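Local coordinates for protein putative kinase (Chloroflexus aurantiacus, PDB 2RHM) that is of unknown function but, as a putative kinase with the P-loop NTPase fold, probably binds a nucleoside triphosphate and transfers its phosphate, at residues P5-V10 against A102-I107; R30-S35 against S76-I81; T69-L74 against Q96-I101. One frame throughout, in Å; residues are numbered along the deposited sequence.

In the fold
The chain's first strand, 6-12, pairs in interaction 1 with strand 105-112, closing a loop of 91 residues that encloses both other contacts. Within it, interaction 2 brings 30-35 against 76-81 across 40 mostly helical residues and sets strand 33-35 beside strand 80-83. Interaction 3 packs helix 52-75 on helix 88-101; its loop starts inside that of interaction 2 and ends beyond it, so the two cross. Interactions 1 and 2 meet where strands 6-12 and 80-83 lie side by side, with Ile8 N near Leu80 O. Leu80 also packs on Ile73 and Leu74, joining the sheet to helix 52-75, one of the two helices of interaction 3.

Interaction 1: residues P5-V10 against A102-I107; sequences PALIIV and APFTPI
Ile107 lies beside Ile8 and is gripped through its backbone from both sides of that residue: its N-H bonds to Leu7 O at 3.0 Å, and its carbonyl O accepts Ile9 N at 2.8 Å. Its side chain shares a face with Ala6 and Ile8, where CD1 comes 4.4 Å from Ala6 CB and CB 4.3 Å from Ile8 CG1. Trp181 and Leu186 of helix 175-187 cover Ile107 there. This parallel ladder joins strand 6-12 to strand 105-112 within the central sheet of the P-loop NTPase fold, the two short segments running 27° apart; strand 6-12 leads into a sequence consistent with a Walker A loop. On the other face Leu7 meets Phe104. Leu7 CD2 stands over the middle of the ring in a CH-pi contact, 3.6 Å from the centroid and 3° off the normal, while Leu7 CB lies 3.6 Å from the rim atom Phe104 CD1. Phe104 CG lies between its backbone N and carbonyl carbon (chi1 58°), which sets it 3.7 Å from Leu7 CB. His99 meets the same ring in an edge-to-face pairing. At the start of the ladder, Pro5 O accepts Thr105 N at 2.9 Å.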
# COMPACT_ATOMS: atom_id res chain seq x y z
N PRO B 5 7.96 -15.98 0.94
CA PRO B 5 8.60 -14.70 0.65
C PRO B 5 9.34 -14.12 1.82
O PRO B 5 9.05 -14.46 2.97
CB PRO B 5 7.41 -13.81 0.30
CG PRO B 5 6.30 -14.37 1.05
CD PRO B 5 6.50 -15.85 0.99
N ALA B 6 10.31 -13.25 1.54
CA ALA B 6 11.04 -12.57 2.60
C ALA B 6 10.36 -11.27 2.96
O ALA B 6 9.79 -10.59 2.10
CB ALA B 6 12.48 -12.29 2.18
N LEU B 7 10.41 -10.93 4.25
CA LEU B 7 9.94 -9.64 4.72
C LEU B 7 11.14 -8.95 5.34
O LEU B 7 11.68 -9.44 6.33
CB LEU B 7 8.81 -9.79 5.74
CG LEU B 7 8.40 -8.50 6.46
CD1 LEU B 7 8.03 -7.42 5.45
CD2 LEU B 7 7.23 -8.72 7.42
N ILE B 8 11.59 -7.86 4.71
CA ILE B 8 12.77 -7.14 5.16
C ILE B 8 12.30 -5.95 5.97
O ILE B 8 11.65 -5.06 5.43
CB ILE B 8 13.64 -6.69 3.95
CG1 ILE B 8 14.08 -7.94 3.15
CG2 ILE B 8 14.84 -5.89 4.44
CD1 ILE B 8 14.40 -7.63 1.73
N ILE B 9 12.61 -5.98 7.26
CA ILE B 9 12.20 -4.95 8.18
C ILE B 9 13.37 -4.01 8.43
O ILE B 9 14.43 -4.43 8.89
CB ILE B 9 11.73 -5.56 9.53
CG1 ILE B 9 10.51 -6.47 9.31
CG2 ILE B 9 11.44 -4.47 10.57
CD1 ILE B 9 10.88 -7.94 9.19
N VAL B 10 13.17 -2.75 8.08
CA VAL B 10 14.15 -1.71 8.36
C VAL B 10 13.62 -0.81 9.45
O VAL B 10 12.60 -0.14 9.28
CB VAL B 10 14.53 -0.89 7.13
CG1 VAL B 10 15.64 0.07 7.46
CG2 VAL B 10 14.94 -1.80 5.98
N ALA B 102 -0.14 -14.36 6.17
CA ALA B 102 0.77 -14.13 5.06
C ALA B 102 2.18 -14.48 5.51
O ALA B 102 2.95 -13.59 5.86
CB ALA B 102 0.67 -12.67 4.68
N PRO B 103 2.50 -15.79 5.55
CA PRO B 103 3.80 -16.25 6.01
C PRO B 103 4.99 -15.61 5.29
O PRO B 103 4.97 -15.41 4.08
CB PRO B 103 3.75 -17.77 5.77
CG PRO B 103 2.56 -18.02 4.97
CD PRO B 103 1.61 -16.92 5.22
N PHE B 104 6.02 -15.30 6.06
CA PHE B 104 7.20 -14.64 5.57
C PHE B 104 8.38 -15.11 6.39
O PHE B 104 8.21 -15.63 7.49
CB PHE B 104 7.08 -13.11 5.69
CG PHE B 104 6.83 -12.61 7.11
CD1 PHE B 104 7.88 -12.45 8.00
CD2 PHE B 104 5.56 -12.29 7.54
CE1 PHE B 104 7.65 -12.04 9.31
CE2 PHE B 104 5.32 -11.87 8.84
CZ PHE B 104 6.36 -11.73 9.72
N THR B 105 9.55 -14.90 5.82
CA THR B 105 10.82 -15.13 6.48
C THR B 105 11.43 -13.77 6.76
O THR B 105 11.76 -13.04 5.81
CB THR B 105 11.77 -15.92 5.57
OG1 THR B 105 11.19 -17.20 5.27
CG2 THR B 105 13.08 -16.14 6.25
N PRO B 106 11.60 -13.40 8.05
CA PRO B 106 12.10 -12.06 8.39
C PRO B 106 13.61 -11.86 8.27
O PRO B 106 14.40 -12.76 8.59
CB PRO B 106 11.69 -11.91 9.85
CG PRO B 106 11.80 -13.29 10.39
CD PRO B 106 11.36 -14.21 9.26
N ILE B 107 13.98 -10.68 7.79
CA ILE B 107 15.35 -10.21 7.75
C ILE B 107 15.26 -8.79 8.30
O ILE B 107 14.44 -8.02 7.83
CB ILE B 107 15.92 -10.18 6.34
CG1 ILE B 107 15.92 -11.59 5.73
CG2 ILE B 107 17.36 -9.60 6.37
CD1 ILE B 107 16.27 -11.61 4.25

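Interaction 2: residues R30-S35 against S76-I81; sequences RLPLLS and SGQSLI
Leu33 and Ile81 form a parallel beta bridge that joins the short strand 33-35, outermost in this chain's sheet, to strand 80-83 of the P-loop NTPase core. Two backbone bonds frame it: Ile81 N to Pro32 O at 2.9 Å, then Leu34 N to Ile81 O, also 2.9 Å and almost straight at 176°. Upstream, the loops ahead of the strands pack together. Pro32 CD sits 3.3 Å from Ser79 O, a buried carbonyl oxygen without a hydrogen-bond partner in the model, and Leu31 CD2 approaches the same oxygen at 3.8 Å. The pyrrolidine ring also meets the bent Gln78 side chain tip to tip, CD 4.0 Å from NE2; that amide makes a weak bond to Ser76 OG of the second subunit. An alanine at Pro32 would lack CG and CD, which would probably open a gap beside Ser79 O and the Gln78 side chain. The second subunit reaches the strand itself, Thr72 OG1 of that chain bonding Leu33 N. Leu34 CD1 touches Leu80 CD1 at 3.9 Å. Leu33 CG is anti to its backbone N (chi1 175°), and on the face shared with Ile81 its CD1 presses on Ile81 CG2 at 3.4 Å, tighter than usual van der Waals contact.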
# COMPACT_ATOMS: atom_id res chain seq x y z
N ARG B 30 15.43 -4.66 -6.05
CA ARG B 30 14.25 -4.52 -6.89
C ARG B 30 13.00 -5.05 -6.18
O ARG B 30 12.27 -5.90 -6.70
CB ARG B 30 14.46 -5.22 -8.24
CG ARG B 30 15.67 -4.71 -9.00
CD ARG B 30 15.88 -5.45 -10.31
NE ARG B 30 14.73 -5.26 -11.19
CZ ARG B 30 14.52 -4.17 -11.92
NH1 ARG B 30 15.38 -3.15 -11.91
NH2 ARG B 30 13.43 -4.09 -12.67
N LEU B 31 12.75 -4.52 -5.00
CA LEU B 31 11.60 -4.93 -4.18
C LEU B 31 10.71 -3.75 -3.84
O LEU B 31 11.16 -2.59 -3.81
CB LEU B 31 12.06 -5.63 -2.88
CG LEU B 31 12.84 -6.94 -3.02
CD1 LEU B 31 13.30 -7.39 -1.65
CD2 LEU B 31 11.99 -8.01 -3.69
N PRO B 32 9.41 -4.03 -3.59
CA PRO B 32 8.49 -2.98 -3.16
C PRO B 32 8.88 -2.48 -1.78
O PRO B 32 9.41 -3.25 -0.95
CB PRO B 32 7.12 -3.68 -3.10
CG PRO B 32 7.31 -4.98 -3.77
CD PRO B 32 8.75 -5.34 -3.68
N LEU B 33 8.65 -1.19 -1.57
CA LEU B 33 8.96 -0.54 -0.30
C LEU B 33 7.73 0.14 0.28
O LEU B 33 7.14 1.02 -0.35
CB LEU B 33 10.05 0.52 -0.52
CG LEU B 33 10.44 1.41 0.65
CD1 LEU B 33 10.99 0.52 1.79
CD2 LEU B 33 11.46 2.43 0.18
N LEU B 34 7.37 -0.26 1.49
CA LEU B 34 6.29 0.37 2.24
C LEU B 34 6.86 1.10 3.43
O LEU B 34 7.48 0.48 4.29
CB LEU B 34 5.29 -0.69 2.68
CG LEU B 34 4.83 -1.68 1.61
CD1 LEU B 34 3.95 -2.71 2.29
CD2 LEU B 34 4.08 -1.01 0.48
N SER B 35 6.70 2.41 3.48
CA SER B 35 7.29 3.26 4.51
C SER B 35 6.20 3.97 5.30
O SER B 35 5.31 4.57 4.70
CB SER B 35 8.18 4.32 3.85
OG SER B 35 8.39 5.46 4.70
N SER B 76 0.87 -12.97 -2.37
CA SER B 76 1.17 -13.23 -3.79
C SER B 76 2.53 -13.93 -3.98
O SER B 76 2.88 -14.34 -5.09
CB SER B 76 1.16 -11.92 -4.59
OG SER B 76 2.36 -11.20 -4.40
N GLY B 77 3.30 -14.04 -2.90
CA GLY B 77 4.61 -14.71 -2.92
C GLY B 77 5.78 -13.78 -3.18
O GLY B 77 6.90 -14.25 -3.38
N GLN B 78 5.52 -12.48 -3.12
CA GLN B 78 6.53 -11.47 -3.41
C GLN B 78 7.11 -10.99 -2.09
O GLN B 78 6.39 -10.82 -1.10
CB GLN B 78 5.91 -10.31 -4.20
CG GLN B 78 6.73 -9.01 -4.38
CD GLN B 78 8.02 -9.17 -5.17
OE1 GLN B 78 8.87 -10.01 -4.86
NE2 GLN B 78 8.18 -8.34 -6.19
N SER B 79 8.42 -10.80 -2.10
CA SER B 79 9.13 -10.26 -0.96
C SER B 79 8.98 -8.73 -0.94
O SER B 79 8.64 -8.10 -1.95
CB SER B 79 10.61 -10.66 -1.02
OG SER B 79 10.76 -12.07 -1.05
N LEU B 80 9.22 -8.13 0.22
CA LEU B 80 9.05 -6.69 0.34
C LEU B 80 9.80 -6.12 1.52
O LEU B 80 10.24 -6.84 2.41
CB LEU B 80 7.55 -6.36 0.45
CG LEU B 80 6.88 -6.69 1.77
CD1 LEU B 80 6.72 -5.45 2.55
CD2 LEU B 80 5.51 -7.29 1.57
N ILE B 81 9.96 -4.81 1.49
CA ILE B 81 10.65 -4.06 2.52
C ILE B 81 9.62 -3.18 3.23
O ILE B 81 8.81 -2.47 2.58
CB ILE B 81 11.73 -3.16 1.92
CG1 ILE B 81 12.75 -3.97 1.11
CG2 ILE B 81 12.40 -2.34 3.03
CD1 ILE B 81 13.47 -3.12 0.07

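Interaction 3: residues T69-L74 against Q96-I101; sequences TAATIL and QNLHTI
Leu98 meets Ala70, Ala71 and Leu74 of helix 52-75 with its two methyl groups, and the direct contact is wholly apolar. The CB of Leu98 points toward helix 52-75, and CG lies anti to the backbone N (chi1 -180°). CD1 rests on Ala71, 3.7 Å from CB and equally close to CA. The second branch, CD2, meets Leu74 CD1 at 4.0 Å, these two leucine side chains crossing at about a right angle, and lies 4.2 Å from Ala70 CB. One turn further on, Ile101 brings its CD1 to within 3.8 Å of Ala71 CB, which thus touches both residues of helix 88-101. The small Ala71 lets the Leu98 methyl CD1 come up to its CA, although the helix segments lie 9.9 Å apart at closest approach and are inclined by 31°. Helix 88-101 is the connection of a beta-alpha-beta crossover from strand 80-83 to strand 105-112, whereas helix 52-75 leads into the first of these strands; Leu74 also packs on Leu80, and Ala70 on Met82. Thr69 and Ile73 pack on the same residues of the second subunit. Polar interactions lie around this apolar patch. Inside helix 52-75, Leu74 N bonds to Ala70 O at 2.9 Å. Just past that segment, Gln75 NE2 bonds Ile101 O and links the two helices at their C-terminal ends.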
# COMPACT_ATOMS: atom_id res chain seq x y z
N THR B 69 -1.31 -3.62 3.37
CA THR B 69 -0.70 -3.70 2.05
C THR B 69 0.34 -4.82 2.03
O THR B 69 0.46 -5.59 1.06
CB THR B 69 -0.10 -2.34 1.67
OG1 THR B 69 -1.16 -1.37 1.59
CG2 THR B 69 0.56 -2.41 0.33
N ALA B 70 1.08 -4.95 3.11
CA ALA B 70 2.07 -6.04 3.22
C ALA B 70 1.46 -7.41 3.05
O ALA B 70 2.06 -8.30 2.45
CB ALA B 70 2.79 -5.98 4.54
N ALA B 71 0.28 -7.61 3.61
CA ALA B 71 -0.33 -8.93 3.59
C ALA B 71 -0.66 -9.34 2.18
O ALA B 71 -0.44 -10.48 1.78
CB ALA B 71 -1.58 -8.92 4.43
N THR B 72 -1.20 -8.42 1.39
CA THR B 72 -1.58 -8.83 0.03
C THR B 72 -0.35 -9.07 -0.85
O THR B 72 -0.38 -9.92 -1.73
CB THR B 72 -2.60 -7.86 -0.62
OG1 THR B 72 -3.12 -8.46 -1.81
CG2 THR B 72 -1.96 -6.50 -0.94
N ILE B 73 0.74 -8.35 -0.61
CA ILE B 73 1.99 -8.56 -1.36
C ILE B 73 2.61 -9.90 -0.99
O ILE B 73 2.99 -10.70 -1.86
CB ILE B 73 2.99 -7.41 -1.11
CG1 ILE B 73 2.42 -6.09 -1.65
CG2 ILE B 73 4.33 -7.68 -1.76
CD1 ILE B 73 3.23 -4.91 -1.32
N LEU B 74 2.69 -10.15 0.31
CA LEU B 74 3.24 -11.42 0.80
C LEU B 74 2.41 -12.63 0.36
O LEU B 74 2.98 -13.69 0.01
CB LEU B 74 3.38 -11.39 2.33
CG LEU B 74 4.46 -10.44 2.87
CD1 LEU B 74 4.39 -10.34 4.37
CD2 LEU B 74 5.85 -10.90 2.45
N GLN B 96 3.29 -10.95 14.22
CA GLN B 96 2.76 -12.29 14.40
C GLN B 96 1.44 -12.50 13.68
O GLN B 96 1.23 -13.52 13.04
CB GLN B 96 2.61 -12.59 15.89
CG GLN B 96 3.95 -12.89 16.50
CD GLN B 96 3.97 -12.76 18.01
OE1 GLN B 96 2.94 -12.59 18.65
NE2 GLN B 96 5.17 -12.82 18.58
N ASN B 97 0.56 -11.52 13.81
CA ASN B 97 -0.73 -11.56 13.14
C ASN B 97 -0.59 -11.55 11.63
O ASN B 97 -1.32 -12.25 10.93
CB ASN B 97 -1.61 -10.41 13.64
CG ASN B 97 -2.05 -10.61 15.08
OD1 ASN B 97 -1.97 -11.71 15.61
ND2 ASN B 97 -2.51 -9.54 15.72
N LEU B 98 0.35 -10.76 11.12
CA LEU B 98 0.66 -10.75 9.70
C LEU B 98 1.12 -12.12 9.24
O LEU B 98 0.61 -12.64 8.24
CB LEU B 98 1.76 -9.71 9.39
CG LEU B 98 2.18 -9.60 7.92
CD1 LEU B 98 1.03 -9.21 6.98
CD2 LEU B 98 3.30 -8.61 7.77
N HIS B 99 2.05 -12.73 10.00
CA HIS B 99 2.62 -14.03 9.65
C HIS B 99 1.55 -15.13 9.54
O HIS B 99 1.65 -16.00 8.67
CB HIS B 99 3.71 -14.45 10.64
CG HIS B 99 4.55 -15.60 10.17
ND1 HIS B 99 4.16 -16.92 10.31
CD2 HIS B 99 5.75 -15.63 9.55
CE1 HIS B 99 5.09 -17.70 9.82
NE2 HIS B 99 6.06 -16.95 9.34
N THR B 100 0.56 -15.10 10.43
CA THR B 100 -0.55 -16.04 10.41
C THR B 100 -1.34 -16.01 9.09
O THR B 100 -1.77 -17.05 8.60
CB THR B 100 -1.51 -15.74 11.59
OG1 THR B 100 -0.79 -15.95 12.81
CG2 THR B 100 -2.71 -16.63 11.58
N ILE B 101 -1.53 -14.83 8.50
CA ILE B 101 -2.28 -14.74 7.24
C ILE B 101 -1.41 -14.65 5.98
O ILE B 101 -1.89 -14.86 4.87
CB ILE B 101 -3.28 -13.55 7.28
CG1 ILE B 101 -2.57 -12.20 7.39
CG2 ILE B 101 -4.28 -13.76 8.43
CD1 ILE B 101 -3.46 -11.04 7.03